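Local coordinates for NTP pyrophosphohydrolase MazG-like domain-containing protein (Vibrio sp. DAT722, PDB 2Q73) that probably hydrolyses nucleoside triphosphates to monophosphates and pyrophosphate in a magnesium-dependent, house-cleaning reaction typical of MazG-type pyrophosphohydrolases, at the interface of chains A and B. Coordinates in Å, arbitrary orientation; residue numbers count along the deposited sequence, not the author numbering. Chains: chain A/B, Hypothetical protein.

Contact 1: the interface of chains A and B. Residues chain A 73-76, 79-80; chain B 44-45, 55-56, 59.
The loop A:His73 to A:Asn76, leading into helix 77-88, runs beside B:Gly44 and B:Gln45, and the backbone N of B:Gly44 donates a hydrogen bond to A:His73 O at 2.7 Å. In this MazG-family protein the patch is one half of a two-fold pair between helical subunits. B:Gly44 has a positive phi (92°), which a residue without a side chain adopts easily. B:Gln45 reaches across with its carboxamide, the chain bent at chi2 (56°) to bring both polar atoms against A. Its OE1 accepts the backbone N of A:Asn76 at 2.8 Å, the donor tilted from the carbonyl plane. Its NE2 gives a longer bond of 3.2 Å to A:Thr80 OG1, which lies in the amide plane. The two bonds restrain rotation of the amide. A:Thr80 is positioned by donating its hydroxyl to A:Asn76 O, while A:Asn76 caps the start of its helix, OD1 accepting A:Lys79 N at 3.0 Å. Beside these polar bonds, A:Val75 wedges its branched end against helix 55-72 of B: CG1 meets CB of the small B:Ala56 at 3.6 Å, and CG2 lies 3.6 Å from B:Gly44 O, with B:Leu59 CD1 farther off. B:Val55 CG1 touches A:His73 CB at 4.0 Å, their side chains crossing at about a right angle.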
ATOM      1  N   HIS A  73       4.368  18.704  -3.251  1.00 26.69           N
ATOM      2  CA  HIS A  73       4.092  19.086  -1.871  1.00 26.37           C
ATOM      3  C   HIS A  73       5.091  20.062  -1.266  1.00 25.92           C
ATOM      4  O   HIS A  73       5.081  20.289  -0.049  1.00 25.93           O
ATOM      5  CB  HIS A  73       3.958  17.826  -1.017  1.00 25.98           C
ATOM      6  CG  HIS A  73       2.701  17.061  -1.301  1.00 26.37           C
ATOM      7  ND1 HIS A  73       1.484  17.418  -0.765  1.00 29.60           N
ATOM      8  CD2 HIS A  73       2.465  15.977  -2.077  1.00 28.16           C
ATOM      9  CE1 HIS A  73       0.551  16.590  -1.203  1.00 30.05           C
ATOM     10  NE2 HIS A  73       1.122  15.704  -1.999  1.00 27.81           N
ATOM     11  N   GLY A  74       5.943  20.633  -2.117  1.00 24.97           N
ATOM     12  CA  GLY A  74       6.901  21.657  -1.695  1.00 25.16           C
ATOM     13  C   GLY A  74       7.978  21.135  -0.766  1.00 25.12           C
ATOM     14  O   GLY A  74       8.512  21.876   0.081  1.00 24.07           O
ATOM     15  N   VAL A  75       8.321  19.864  -0.944  1.00 25.34           N
ATOM     16  CA  VAL A  75       9.321  19.207  -0.101  1.00 25.01           C
ATOM     17  C   VAL A  75      10.696  19.149  -0.774  1.00 25.23           C
ATOM     18  O   VAL A  75      10.813  18.767  -1.942  1.00 25.23           O
ATOM     19  CB  VAL A  75       8.877  17.753   0.263  1.00 25.28           C
ATOM     20  CG1 VAL A  75      10.004  17.003   1.012  1.00 24.70           C
ATOM     21  CG2 VAL A  75       7.570  17.762   1.055  1.00 24.23           C
ATOM     22  N   ASN A  76      11.728  19.498  -0.007  1.00 24.84           N
ATOM     23  CA  ASN A  76      13.110  19.340  -0.408  1.00 25.27           C
ATOM     24  C   ASN A  76      13.659  18.078   0.269  1.00 25.20           C
ATOM     25  O   ASN A  76      13.931  18.092   1.465  1.00 25.05           O
ATOM     26  CB  ASN A  76      13.880  20.583   0.050  1.00 25.02           C
ATOM     27  CG  ASN A  76      15.338  20.598  -0.393  1.00 25.94           C
ATOM     28  OD1 ASN A  76      15.968  19.562  -0.568  1.00 25.56           O
ATOM     29  ND2 ASN A  76      15.888  21.805  -0.535  1.00 26.90           N
ATOM     30  N   LYS A  79      17.213  18.339   1.894  1.00 26.07           N
ATOM     31  CA  LYS A  79      17.146  19.125   3.133  1.00 25.77           C
ATOM     32  C   LYS A  79      16.469  18.335   4.260  1.00 25.18           C
ATOM     33  O   LYS A  79      16.906  18.382   5.412  1.00 24.31           O
ATOM     34  CB  LYS A  79      16.425  20.460   2.887  1.00 25.81           C
ATOM     35  CG  LYS A  79      16.129  21.291   4.126  1.00 27.98           C
ATOM     36  CD  LYS A  79      17.409  21.740   4.812  1.00 29.58           C
ATOM     37  CE  LYS A  79      17.172  22.856   5.836  1.00 32.25           C
ATOM     38  NZ  LYS A  79      18.444  23.479   6.289  1.00 34.01           N
ATOM     39  N   THR A  80      15.395  17.631   3.913  1.00 24.57           N
ATOM     40  CA  THR A  80      14.667  16.778   4.858  1.00 24.13           C
ATOM     41  C   THR A  80      15.576  15.660   5.378  1.00 24.05           C
ATOM     42  O   THR A  80      15.593  15.370   6.576  1.00 23.73           O
ATOM     43  CB  THR A  80      13.395  16.193   4.217  1.00 24.51           C
ATOM     44  OG1 THR A  80      12.564  17.263   3.750  1.00 23.39           O
ATOM     45  CG2 THR A  80      12.621  15.349   5.216  1.00 23.94           C
TER
ATOM     46  N   GLY B  44       4.683  21.336   2.425  1.00 27.71           N
ATOM     47  CA  GLY B  44       5.720  22.332   2.595  1.00 27.22           C
ATOM     48  C   GLY B  44       7.000  21.736   3.150  1.00 27.22           C
ATOM     49  O   GLY B  44       7.097  20.524   3.371  1.00 27.42           O
ATOM     50  N   GLN B  45       7.992  22.594   3.353  1.00 27.11           N
ATOM     51  CA  GLN B  45       9.285  22.165   3.881  1.00 26.95           C
ATOM     52  C   GLN B  45       9.388  22.584   5.335  1.00 26.70           C
ATOM     53  O   GLN B  45       9.565  23.771   5.634  1.00 26.01           O
ATOM     54  CB  GLN B  45      10.444  22.714   3.039  1.00 26.93           C
ATOM     55  CG  GLN B  45      11.848  22.278   3.514  1.00 28.69           C
ATOM     56  CD  GLN B  45      12.000  20.770   3.586  1.00 30.01           C
ATOM     57  OE1 GLN B  45      11.557  20.037   2.693  1.00 29.80           O
ATOM     58  NE2 GLN B  45      12.612  20.295   4.660  1.00 30.42           N
ATOM     59  N   VAL B  55       4.477  15.784   5.666  1.00 26.74           N
ATOM     60  CA  VAL B  55       4.603  15.078   4.404  1.00 27.41           C
ATOM     61  C   VAL B  55       6.086  14.835   4.076  1.00 26.52           C
ATOM     62  O   VAL B  55       6.443  13.742   3.630  1.00 26.61           O
ATOM     63  CB  VAL B  55       3.871  15.804   3.249  1.00 27.95           C
ATOM     64  CG1 VAL B  55       4.206  15.160   1.915  1.00 27.53           C
ATOM     65  CG2 VAL B  55       2.370  15.740   3.447  1.00 26.17           C
ATOM     66  N   ALA B  56       6.925  15.843   4.306  1.00 25.82           N
ATOM     67  CA  ALA B  56       8.372  15.758   4.069  1.00 25.82           C
ATOM     68  C   ALA B  56       8.989  14.545   4.757  1.00 26.30           C
ATOM     69  O   ALA B  56       9.669  13.734   4.109  1.00 25.11           O
ATOM     70  CB  ALA B  56       9.062  17.036   4.535  1.00 25.20           C
ATOM     71  N   LEU B  59       7.694  11.178   3.275  1.00 26.43           N
ATOM     72  CA  LEU B  59       8.319  10.913   1.959  1.00 27.37           C
ATOM     73  C   LEU B  59       9.775  10.471   2.136  1.00 26.96           C
ATOM     74  O   LEU B  59      10.221   9.502   1.490  1.00 27.75           O
ATOM     75  CB  LEU B  59       8.298  12.149   1.053  1.00 25.89           C
ATOM     76  CG  LEU B  59       6.917  12.529   0.529  1.00 26.26           C
ATOM     77  CD1 LEU B  59       7.000  13.892  -0.158  1.00 26.37           C
ATOM     78  CD2 LEU B  59       6.350  11.431  -0.397  1.00 25.10           C
TER

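Contact 2: the interface of chains A and B. Residues chain A 45-48, 51; chain B 83-84, 87.
Apolar contacts between leucines carry this patch: A:Leu48 and A:Leu51 meet B:Leu83 and B:Leu87, which stand one turn apart on helix 77-90. A:Leu51 and B:Leu87 reach toward each other tip to tip, with CD2 of the first 3.7 Å from CD1 of the second. A:Leu51 has CG anti to the backbone N (chi1 -177°), which extends the branch toward B, where CD2 also comes to 4.1 Å from B:Leu83 CB. A:Leu48 passes both partner leucines in the opposite direction. Its CD1 lies 3.8 Å from B:Leu87 CG and 3.9 Å from B:Leu83 CD2, so one methyl rests between two side chains of the helix. Leucine suits these places because its forked, flexible end can touch side chains one turn apart. The aliphatic part of B:Lys84, its chain bent at chi2 and chi3, adds to the same surface with CD 4.1 Å from A:Leu51 CD2. Contact with polar backbone is slight: B:Leu83 CD1 lies 3.4 Å from A:Pro46 O, a van der Waals approach to a carbonyl oxygen. Proline suits this stretch by restricting the backbone of the loop. The patch thus joins the segment around the short 3-10 helix 48-50 of A, which precedes helix 55-72, to the C-terminal helix of B.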
ATOM      1  N   GLN A  45      20.466  -7.018 -10.088  1.00 26.84           N
ATOM      2  CA  GLN A  45      20.492  -5.884 -11.008  1.00 26.69           C
ATOM      3  C   GLN A  45      20.250  -6.376 -12.434  1.00 26.75           C
ATOM      4  O   GLN A  45      21.127  -7.014 -13.032  1.00 25.72           O
ATOM      5  CB  GLN A  45      21.819  -5.119 -10.889  1.00 27.59           C
ATOM      6  CG  GLN A  45      21.937  -3.884 -11.788  1.00 28.43           C
ATOM      7  CD  GLN A  45      20.837  -2.869 -11.532  1.00 29.01           C
ATOM      8  OE1 GLN A  45      20.442  -2.630 -10.388  1.00 32.55           O
ATOM      9  NE2 GLN A  45      20.309  -2.292 -12.602  1.00 28.85           N
ATOM     10  N   PRO A  46      19.067  -6.068 -12.998  1.00 26.63           N
ATOM     11  CA  PRO A  46      18.743  -6.543 -14.353  1.00 26.69           C
ATOM     12  C   PRO A  46      19.468  -5.830 -15.500  1.00 27.20           C
ATOM     13  O   PRO A  46      19.808  -4.655 -15.404  1.00 26.88           O
ATOM     14  CB  PRO A  46      17.236  -6.269 -14.456  1.00 26.45           C
ATOM     15  CG  PRO A  46      17.035  -5.055 -13.583  1.00 26.45           C
ATOM     16  CD  PRO A  46      17.951  -5.296 -12.408  1.00 26.72           C
ATOM     17  N   THR A  47      19.707  -6.576 -16.572  1.00 27.38           N
ATOM     18  CA  THR A  47      20.071  -6.004 -17.853  1.00 27.94           C
ATOM     19  C   THR A  47      18.774  -5.496 -18.484  1.00 28.43           C
ATOM     20  O   THR A  47      17.684  -5.750 -17.971  1.00 27.99           O
ATOM     21  CB  THR A  47      20.734  -7.082 -18.747  1.00 28.09           C
ATOM     22  OG1 THR A  47      19.880  -8.229 -18.806  1.00 28.32           O
ATOM     23  CG2 THR A  47      22.077  -7.514 -18.166  1.00 28.15           C
ATOM     24  N   LEU A  48      18.870  -4.767 -19.586  1.00 28.65           N
ATOM     25  CA  LEU A  48      17.678  -4.152 -20.168  1.00 29.79           C
ATOM     26  C   LEU A  48      16.521  -5.109 -20.499  1.00 30.56           C
ATOM     27  O   LEU A  48      15.358  -4.753 -20.326  1.00 30.58           O
ATOM     28  CB  LEU A  48      18.052  -3.309 -21.378  1.00 28.90           C
ATOM     29  CG  LEU A  48      16.959  -2.396 -21.909  1.00 28.66           C
ATOM     30  CD1 LEU A  48      16.603  -1.299 -20.892  1.00 30.80           C
ATOM     31  CD2 LEU A  48      17.474  -1.832 -23.233  1.00 30.21           C
ATOM     32  N   LEU A  51      14.548  -5.985 -17.230  1.00 30.90           N
ATOM     33  CA  LEU A  51      14.102  -4.832 -16.448  1.00 30.78           C
ATOM     34  C   LEU A  51      12.612  -4.851 -16.090  1.00 30.67           C
ATOM     35  O   LEU A  51      12.247  -4.580 -14.955  1.00 30.25           O
ATOM     36  CB  LEU A  51      14.460  -3.522 -17.168  1.00 30.17           C
ATOM     37  CG  LEU A  51      14.125  -2.223 -16.419  1.00 31.36           C
ATOM     38  CD1 LEU A  51      14.847  -2.122 -15.088  1.00 29.15           C
ATOM     39  CD2 LEU A  51      14.454  -1.018 -17.331  1.00 30.57           C
TER
ATOM     40  N   LEU B  83      19.107   2.913 -17.090  1.00 26.27           N
ATOM     41  CA  LEU B  83      18.320   2.049 -17.981  1.00 26.87           C
ATOM     42  C   LEU B  83      16.933   2.617 -18.279  1.00 26.97           C
ATOM     43  O   LEU B  83      16.474   2.582 -19.419  1.00 27.30           O
ATOM     44  CB  LEU B  83      18.172   0.635 -17.391  1.00 26.29           C
ATOM     45  CG  LEU B  83      19.400  -0.279 -17.414  1.00 27.90           C
ATOM     46  CD1 LEU B  83      19.119  -1.559 -16.622  1.00 29.99           C
ATOM     47  CD2 LEU B  83      19.847  -0.562 -18.851  1.00 28.48           C
ATOM     48  N   LYS B  84      16.270   3.122 -17.246  1.00 28.13           N
ATOM     49  CA  LYS B  84      14.966   3.758 -17.409  1.00 28.76           C
ATOM     50  C   LYS B  84      15.037   4.970 -18.334  1.00 28.85           C
ATOM     51  O   LYS B  84      14.115   5.222 -19.118  1.00 28.19           O
ATOM     52  CB  LYS B  84      14.421   4.155 -16.048  1.00 28.48           C
ATOM     53  CG  LYS B  84      14.039   2.953 -15.179  1.00 30.77           C
ATOM     54  CD  LYS B  84      12.740   2.289 -15.628  1.00 34.09           C
ATOM     55  CE  LYS B  84      11.529   3.057 -15.129  1.00 35.36           C
ATOM     56  NZ  LYS B  84      10.272   2.612 -15.782  1.00 38.06           N
ATOM     57  N   LEU B  87      15.221   3.797 -21.990  1.00 31.83           N
ATOM     58  CA  LEU B  87      13.890   3.446 -22.475  1.00 32.69           C
ATOM     59  C   LEU B  87      12.987   4.673 -22.660  1.00 33.35           C
ATOM     60  O   LEU B  87      12.256   4.768 -23.670  1.00 33.20           O
ATOM     61  CB  LEU B  87      13.228   2.425 -21.553  1.00 32.84           C
ATOM     62  CG  LEU B  87      13.689   0.974 -21.626  1.00 32.60           C
ATOM     63  CD1 LEU B  87      12.950   0.182 -20.548  1.00 34.97           C
ATOM     64  CD2 LEU B  87      13.446   0.383 -23.016  1.00 35.10           C
TER

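Contact 3: the interface of chains A and B. Residues chain A 24, 27-28, 31; chain B 28, 31, 34-35.
A:Ile28 turns CG1 anti to its carbonyl carbon (chi1 -56°) and meets B:Val31, whose CG1 is anti to the backbone N (chi1 174°); these settings bring A:Ile28 CD1 to 3.4 Å from B:Val31 CG1. The same pair recurs with the chains exchanged, A:Val31 CG1 standing 3.4 Å from B:Ile28 CD1, as expected near a two-fold axis. In each case the side chains cross obliquely, the end of the longer isoleucine touching one methyl of the shorter, stiff valine. Isoleucine supplies reach, and valine, branched at CB, keeps its methyls close to the helix. A:Leu27 and B:Leu34 approach tip to tip, with their CD2 methyls 3.4 Å apart. All three of these methyl pairs are closer than usual van der Waals separation, so the helices press tightly together here. Beside these methyls, A:Phe24 points the end of its ring at B:Ser35: CZ is 3.7 Å from CB and 3.5 Å from OG. Serine is small enough for the ring tip to come close, and A:Ile28 CG1 rests over one ring face, 4.0 Å above the plane and off-centre. The patch lies where helix 20-39 of A packs against helix 16-39 of B, the same helices that carry the magnesium-binding Glu30 and Glu33 of each subunit.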
ATOM      1  N   PHE A  24      -0.422  10.388  -5.996  1.00 26.09           N
ATOM      2  CA  PHE A  24      -0.627   9.492  -4.845  1.00 25.76           C
ATOM      3  C   PHE A  24      -1.127   8.112  -5.315  1.00 25.69           C
ATOM      4  O   PHE A  24      -0.582   7.089  -4.895  1.00 25.42           O
ATOM      5  CB  PHE A  24      -1.579  10.101  -3.806  1.00 25.98           C
ATOM      6  CG  PHE A  24      -1.746   9.229  -2.575  1.00 26.92           C
ATOM      7  CD1 PHE A  24      -0.681   9.063  -1.677  1.00 25.20           C
ATOM      8  CD2 PHE A  24      -2.953   8.570  -2.325  1.00 27.17           C
ATOM      9  CE1 PHE A  24      -0.829   8.221  -0.525  1.00 25.36           C
ATOM     10  CE2 PHE A  24      -3.103   7.747  -1.181  1.00 27.68           C
ATOM     11  CZ  PHE A  24      -2.029   7.580  -0.287  1.00 27.11           C
ATOM     12  N   LEU A  27       1.734   6.246  -6.789  1.00 26.23           N
ATOM     13  CA  LEU A  27       2.640   5.720  -5.774  1.00 26.78           C
ATOM     14  C   LEU A  27       2.141   4.364  -5.276  1.00 26.66           C
ATOM     15  O   LEU A  27       2.936   3.411  -5.169  1.00 25.90           O
ATOM     16  CB  LEU A  27       2.786   6.688  -4.562  1.00 26.49           C
ATOM     17  CG  LEU A  27       3.660   6.121  -3.425  1.00 27.60           C
ATOM     18  CD1 LEU A  27       5.130   6.096  -3.819  1.00 30.72           C
ATOM     19  CD2 LEU A  27       3.481   6.953  -2.138  1.00 26.94           C
ATOM     20  N   ILE A  28       0.851   4.295  -4.937  1.00 25.66           N
ATOM     21  CA  ILE A  28       0.247   3.061  -4.341  1.00 25.58           C
ATOM     22  C   ILE A  28       0.261   1.952  -5.425  1.00 25.87           C
ATOM     23  O   ILE A  28       0.548   0.790  -5.122  1.00 25.03           O
ATOM     24  CB  ILE A  28      -1.180   3.332  -3.813  1.00 25.20           C
ATOM     25  CG1 ILE A  28      -1.191   4.482  -2.792  1.00 25.95           C
ATOM     26  CG2 ILE A  28      -1.837   2.033  -3.235  1.00 25.92           C
ATOM     27  CD1 ILE A  28      -0.180   4.265  -1.612  1.00 26.56           C
ATOM     28  N   VAL A  31       3.798   0.618  -5.495  1.00 27.04           N
ATOM     29  CA  VAL A  31       4.039  -0.173  -4.283  1.00 26.98           C
ATOM     30  C   VAL A  31       3.420  -1.574  -4.461  1.00 27.21           C
ATOM     31  O   VAL A  31       4.035  -2.576  -4.087  1.00 27.39           O
ATOM     32  CB  VAL A  31       3.488   0.531  -3.023  1.00 26.08           C
ATOM     33  CG1 VAL A  31       3.494  -0.402  -1.778  1.00 27.42           C
ATOM     34  CG2 VAL A  31       4.370   1.777  -2.707  1.00 25.86           C
TER
ATOM     35  N   ILE B  28       5.611  -0.346   3.938  1.00 25.85           N
ATOM     36  CA  ILE B  28       4.131  -0.248   3.975  1.00 26.17           C
ATOM     37  C   ILE B  28       3.698   0.614   5.175  1.00 26.69           C
ATOM     38  O   ILE B  28       2.770   1.426   5.033  1.00 26.08           O
ATOM     39  CB  ILE B  28       3.455  -1.631   3.946  1.00 26.41           C
ATOM     40  CG1 ILE B  28       3.909  -2.460   2.723  1.00 27.93           C
ATOM     41  CG2 ILE B  28       1.881  -1.511   3.990  1.00 25.13           C
ATOM     42  CD1 ILE B  28       3.812  -1.734   1.336  1.00 27.19           C
ATOM     43  N   VAL B  31       4.334   4.236   4.119  1.00 26.80           N
ATOM     44  CA  VAL B  31       3.311   4.613   3.104  1.00 27.07           C
ATOM     45  C   VAL B  31       1.994   4.966   3.823  1.00 27.48           C
ATOM     46  O   VAL B  31       1.336   5.954   3.477  1.00 26.22           O
ATOM     47  CB  VAL B  31       3.147   3.510   2.023  1.00 26.42           C
ATOM     48  CG1 VAL B  31       1.971   3.808   1.021  1.00 28.27           C
ATOM     49  CG2 VAL B  31       4.439   3.361   1.207  1.00 27.00           C
ATOM     50  N   LEU B  34       2.515   8.281   5.405  1.00 25.97           N
ATOM     51  CA  LEU B  34       2.507   9.269   4.304  1.00 25.90           C
ATOM     52  C   LEU B  34       1.062   9.630   3.903  1.00 26.00           C
ATOM     53  O   LEU B  34       0.744  10.813   3.728  1.00 25.86           O
ATOM     54  CB  LEU B  34       3.310   8.756   3.092  1.00 25.70           C
ATOM     55  CG  LEU B  34       3.216   9.626   1.828  1.00 25.60           C
ATOM     56  CD1 LEU B  34       3.826  11.005   2.085  1.00 26.61           C
ATOM     57  CD2 LEU B  34       3.897   8.915   0.658  1.00 26.99           C
ATOM     58  N   SER B  35       0.193   8.615   3.791  1.00 26.60           N
ATOM     59  CA  SER B  35      -1.229   8.807   3.466  1.00 26.44           C
ATOM     60  C   SER B  35      -1.867   9.743   4.480  1.00 27.55           C
ATOM     61  O   SER B  35      -2.558  10.681   4.096  1.00 27.65           O
ATOM     62  CB  SER B  35      -1.952   7.459   3.425  1.00 26.04           C
ATOM     63  OG  SER B  35      -3.286   7.625   2.985  1.00 28.23           O
TER

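Contact 4: the interface of chains A and B. Residues chain A 44-45, 55-57, 59-60; chain B 75-77, 80.
The N-terminal end of helix 77-90 of B, with the loop before it, docks against the start of helix 55-72 of A and the A:Gly44-A:Gln45 loop. A:Gln45 clasps this helix start with its carboxamide. OE1 accepts the backbone N of B:Asn76 at 2.7 Å, the donor lying off the carbonyl plane. The same OE1 also lies 3.2 Å from B:Asn76 O, an unfavourable approach of two acceptors. NE2 donates to B:Thr80 OG1 at 3.2 Å, almost exactly in the amide plane. A glutamine serves well because its terminal group can accept at one atom and donate at the other, here to a backbone N-H and a hydroxyl. The second-shell bond from B:Thr80 OG1 to B:Asn76 O, 2.8 Å, ties the threonine back to its own chain and orients its oxygen as an acceptor for the glutamine. With OG1 anti to the carbonyl carbon (chi1 -56°), B:Thr80 turns both branches to A: OG1 to the glutamine, and CG2, anti to the backbone N, to A:Tyr60 CB at 3.7 Å. The same CG2 lies 3.5 Å from A:Ala56 O. B:Val75 fits its CG1 against A:Ala56 CB at 3.6 Å; alanine is small enough to let the branched side chain come close to the helix backbone. B:Leu77 extends the apolar part further along helix 55-72, CD2 lying 4.1 Å from A:Leu59 CB.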
ATOM      1  N   GLY A  44      18.220  -8.724  -7.721  1.00 27.46           N
ATOM      2  CA  GLY A  44      19.465  -8.494  -8.450  1.00 26.70           C
ATOM      3  C   GLY A  44      19.397  -7.260  -9.340  1.00 26.64           C
ATOM      4  O   GLY A  44      18.407  -6.523  -9.333  1.00 27.00           O
ATOM      5  N   GLN A  45      20.466  -7.018 -10.088  1.00 26.84           N
ATOM      6  CA  GLN A  45      20.492  -5.884 -11.008  1.00 26.69           C
ATOM      7  C   GLN A  45      20.250  -6.376 -12.434  1.00 26.75           C
ATOM      8  O   GLN A  45      21.127  -7.014 -13.032  1.00 25.72           O
ATOM      9  CB  GLN A  45      21.819  -5.119 -10.889  1.00 27.59           C
ATOM     10  CG  GLN A  45      21.937  -3.884 -11.788  1.00 28.43           C
ATOM     11  CD  GLN A  45      20.837  -2.869 -11.532  1.00 29.01           C
ATOM     12  OE1 GLN A  45      20.442  -2.630 -10.388  1.00 32.55           O
ATOM     13  NE2 GLN A  45      20.309  -2.292 -12.602  1.00 28.85           N
ATOM     14  N   VAL A  55      12.445  -6.333  -9.414  1.00 26.31           N
ATOM     15  CA  VAL A  55      12.450  -5.590  -8.160  1.00 26.78           C
ATOM     16  C   VAL A  55      13.122  -4.223  -8.381  1.00 26.10           C
ATOM     17  O   VAL A  55      12.620  -3.195  -7.903  1.00 27.17           O
ATOM     18  CB  VAL A  55      13.141  -6.378  -7.014  1.00 26.54           C
ATOM     19  CG1 VAL A  55      13.326  -5.470  -5.798  1.00 26.90           C
ATOM     20  CG2 VAL A  55      12.287  -7.633  -6.629  1.00 27.77           C
ATOM     21  N   ALA A  56      14.213  -4.211  -9.147  1.00 25.92           N
ATOM     22  CA  ALA A  56      14.910  -2.962  -9.503  1.00 25.29           C
ATOM     23  C   ALA A  56      13.975  -1.923 -10.132  1.00 25.75           C
ATOM     24  O   ALA A  56      13.945  -0.758  -9.689  1.00 25.50           O
ATOM     25  CB  ALA A  56      16.136  -3.240 -10.435  1.00 24.58           C
ATOM     26  N   GLU A  57      13.218  -2.329 -11.155  1.00 25.85           N
ATOM     27  CA  GLU A  57      12.278  -1.408 -11.802  1.00 26.81           C
ATOM     28  C   GLU A  57      11.252  -0.871 -10.826  1.00 26.60           C
ATOM     29  O   GLU A  57      10.982   0.333 -10.817  1.00 26.33           O
ATOM     30  CB  GLU A  57      11.559  -2.051 -12.981  1.00 27.74           C
ATOM     31  CG  GLU A  57      10.473  -1.161 -13.567  1.00 32.61           C
ATOM     32  CD  GLU A  57       9.942  -1.673 -14.870  1.00 39.17           C
ATOM     33  OE1 GLU A  57       8.999  -2.505 -14.847  1.00 42.27           O
ATOM     34  OE2 GLU A  57      10.466  -1.237 -15.919  1.00 40.30           O
ATOM     35  N   LEU A  59      11.282  -0.737  -7.490  1.00 25.95           N
ATOM     36  CA  LEU A  59      11.923   0.190  -6.532  1.00 26.27           C
ATOM     37  C   LEU A  59      12.154   1.584  -7.142  1.00 26.62           C
ATOM     38  O   LEU A  59      11.810   2.606  -6.519  1.00 26.39           O
ATOM     39  CB  LEU A  59      13.231  -0.376  -5.972  1.00 25.68           C
ATOM     40  CG  LEU A  59      13.064  -1.520  -4.954  1.00 25.71           C
ATOM     41  CD1 LEU A  59      14.413  -2.126  -4.705  1.00 24.78           C
ATOM     42  CD2 LEU A  59      12.414  -1.060  -3.630  1.00 25.11           C
ATOM     43  N   TYR A  60      12.729   1.618  -8.342  1.00 26.49           N
ATOM     44  CA  TYR A  60      12.888   2.877  -9.075  1.00 26.45           C
ATOM     45  C   TYR A  60      11.538   3.599  -9.285  1.00 26.86           C
ATOM     46  O   TYR A  60      11.421   4.828  -9.102  1.00 26.75           O
ATOM     47  CB  TYR A  60      13.610   2.693 -10.442  1.00 25.74           C
ATOM     48  CG  TYR A  60      13.726   4.042 -11.106  1.00 26.56           C
ATOM     49  CD1 TYR A  60      14.776   4.908 -10.795  1.00 28.62           C
ATOM     50  CD2 TYR A  60      12.735   4.496 -11.975  1.00 26.94           C
ATOM     51  CE1 TYR A  60      14.833   6.187 -11.369  1.00 28.00           C
ATOM     52  CE2 TYR A  60      12.774   5.753 -12.538  1.00 27.93           C
ATOM     53  CZ  TYR A  60      13.820   6.592 -12.240  1.00 27.76           C
ATOM     54  OH  TYR A  60      13.838   7.842 -12.823  1.00 30.63           O
TER
ATOM     55  N   VAL B  75      20.108  -4.348  -5.831  1.00 26.04           N
ATOM     56  CA  VAL B  75      19.721  -3.365  -6.845  1.00 25.98           C
ATOM     57  C   VAL B  75      20.586  -2.118  -6.769  1.00 26.59           C
ATOM     58  O   VAL B  75      20.742  -1.519  -5.702  1.00 27.72           O
ATOM     59  CB  VAL B  75      18.232  -2.952  -6.659  1.00 25.43           C
ATOM     60  CG1 VAL B  75      17.865  -1.803  -7.617  1.00 25.61           C
ATOM     61  CG2 VAL B  75      17.317  -4.150  -6.870  1.00 25.63           C
ATOM     62  N   ASN B  76      21.126  -1.717  -7.912  1.00 27.08           N
ATOM     63  CA  ASN B  76      21.807  -0.444  -8.061  1.00 26.98           C
ATOM     64  C   ASN B  76      20.823   0.571  -8.642  1.00 26.80           C
ATOM     65  O   ASN B  76      20.473   0.505  -9.822  1.00 26.92           O
ATOM     66  CB  ASN B  76      23.010  -0.633  -8.980  1.00 27.46           C
ATOM     67  CG  ASN B  76      23.857   0.617  -9.107  1.00 28.69           C
ATOM     68  OD1 ASN B  76      23.352   1.733  -9.074  1.00 31.78           O
ATOM     69  ND2 ASN B  76      25.151   0.427  -9.266  1.00 31.95           N
ATOM     70  N   LEU B  77      20.369   1.509  -7.811  1.00 26.55           N
ATOM     71  CA  LEU B  77      19.336   2.466  -8.242  1.00 27.34           C
ATOM     72  C   LEU B  77      19.854   3.436  -9.306  1.00 27.49           C
ATOM     73  O   LEU B  77      19.102   3.857 -10.190  1.00 27.54           O
ATOM     74  CB  LEU B  77      18.685   3.185  -7.044  1.00 27.35           C
ATOM     75  CG  LEU B  77      17.768   2.309  -6.171  1.00 29.39           C
ATOM     76  CD1 LEU B  77      17.277   3.058  -4.923  1.00 29.31           C
ATOM     77  CD2 LEU B  77      16.556   1.768  -6.961  1.00 28.07           C
ATOM     78  N   THR B  80      19.843   1.449 -12.546  1.00 25.57           N
ATOM     79  CA  THR B  80      18.419   1.303 -12.880  1.00 24.97           C
ATOM     80  C   THR B  80      17.839   2.574 -13.512  1.00 25.25           C
ATOM     81  O   THR B  80      17.211   2.508 -14.568  1.00 24.85           O
ATOM     82  CB  THR B  80      17.607   0.806 -11.652  1.00 25.70           C
ATOM     83  OG1 THR B  80      18.194  -0.419 -11.195  1.00 25.96           O
ATOM     84  CG2 THR B  80      16.162   0.564 -12.018  1.00 23.63           C
TER

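Contacts 1 and 4 share a core related by the two-fold axis with the chains exchanged, their C-alpha centres about 24 Å apart, so each subunit lends both its Gln45 loop and the start of its last helix. Contact 2 lies about 8 Å from contact 4, shares A:Gln45 with it and continues along the same helix of B. Contact 3 sits between the ends, about 15 Å from contact 1 and 19 Å from contact 4. An apolar centre flanked by polar clasps is consistent with a dimer that may be a building unit of the deposited four-chain assembly, with the metal-binding helices at its core.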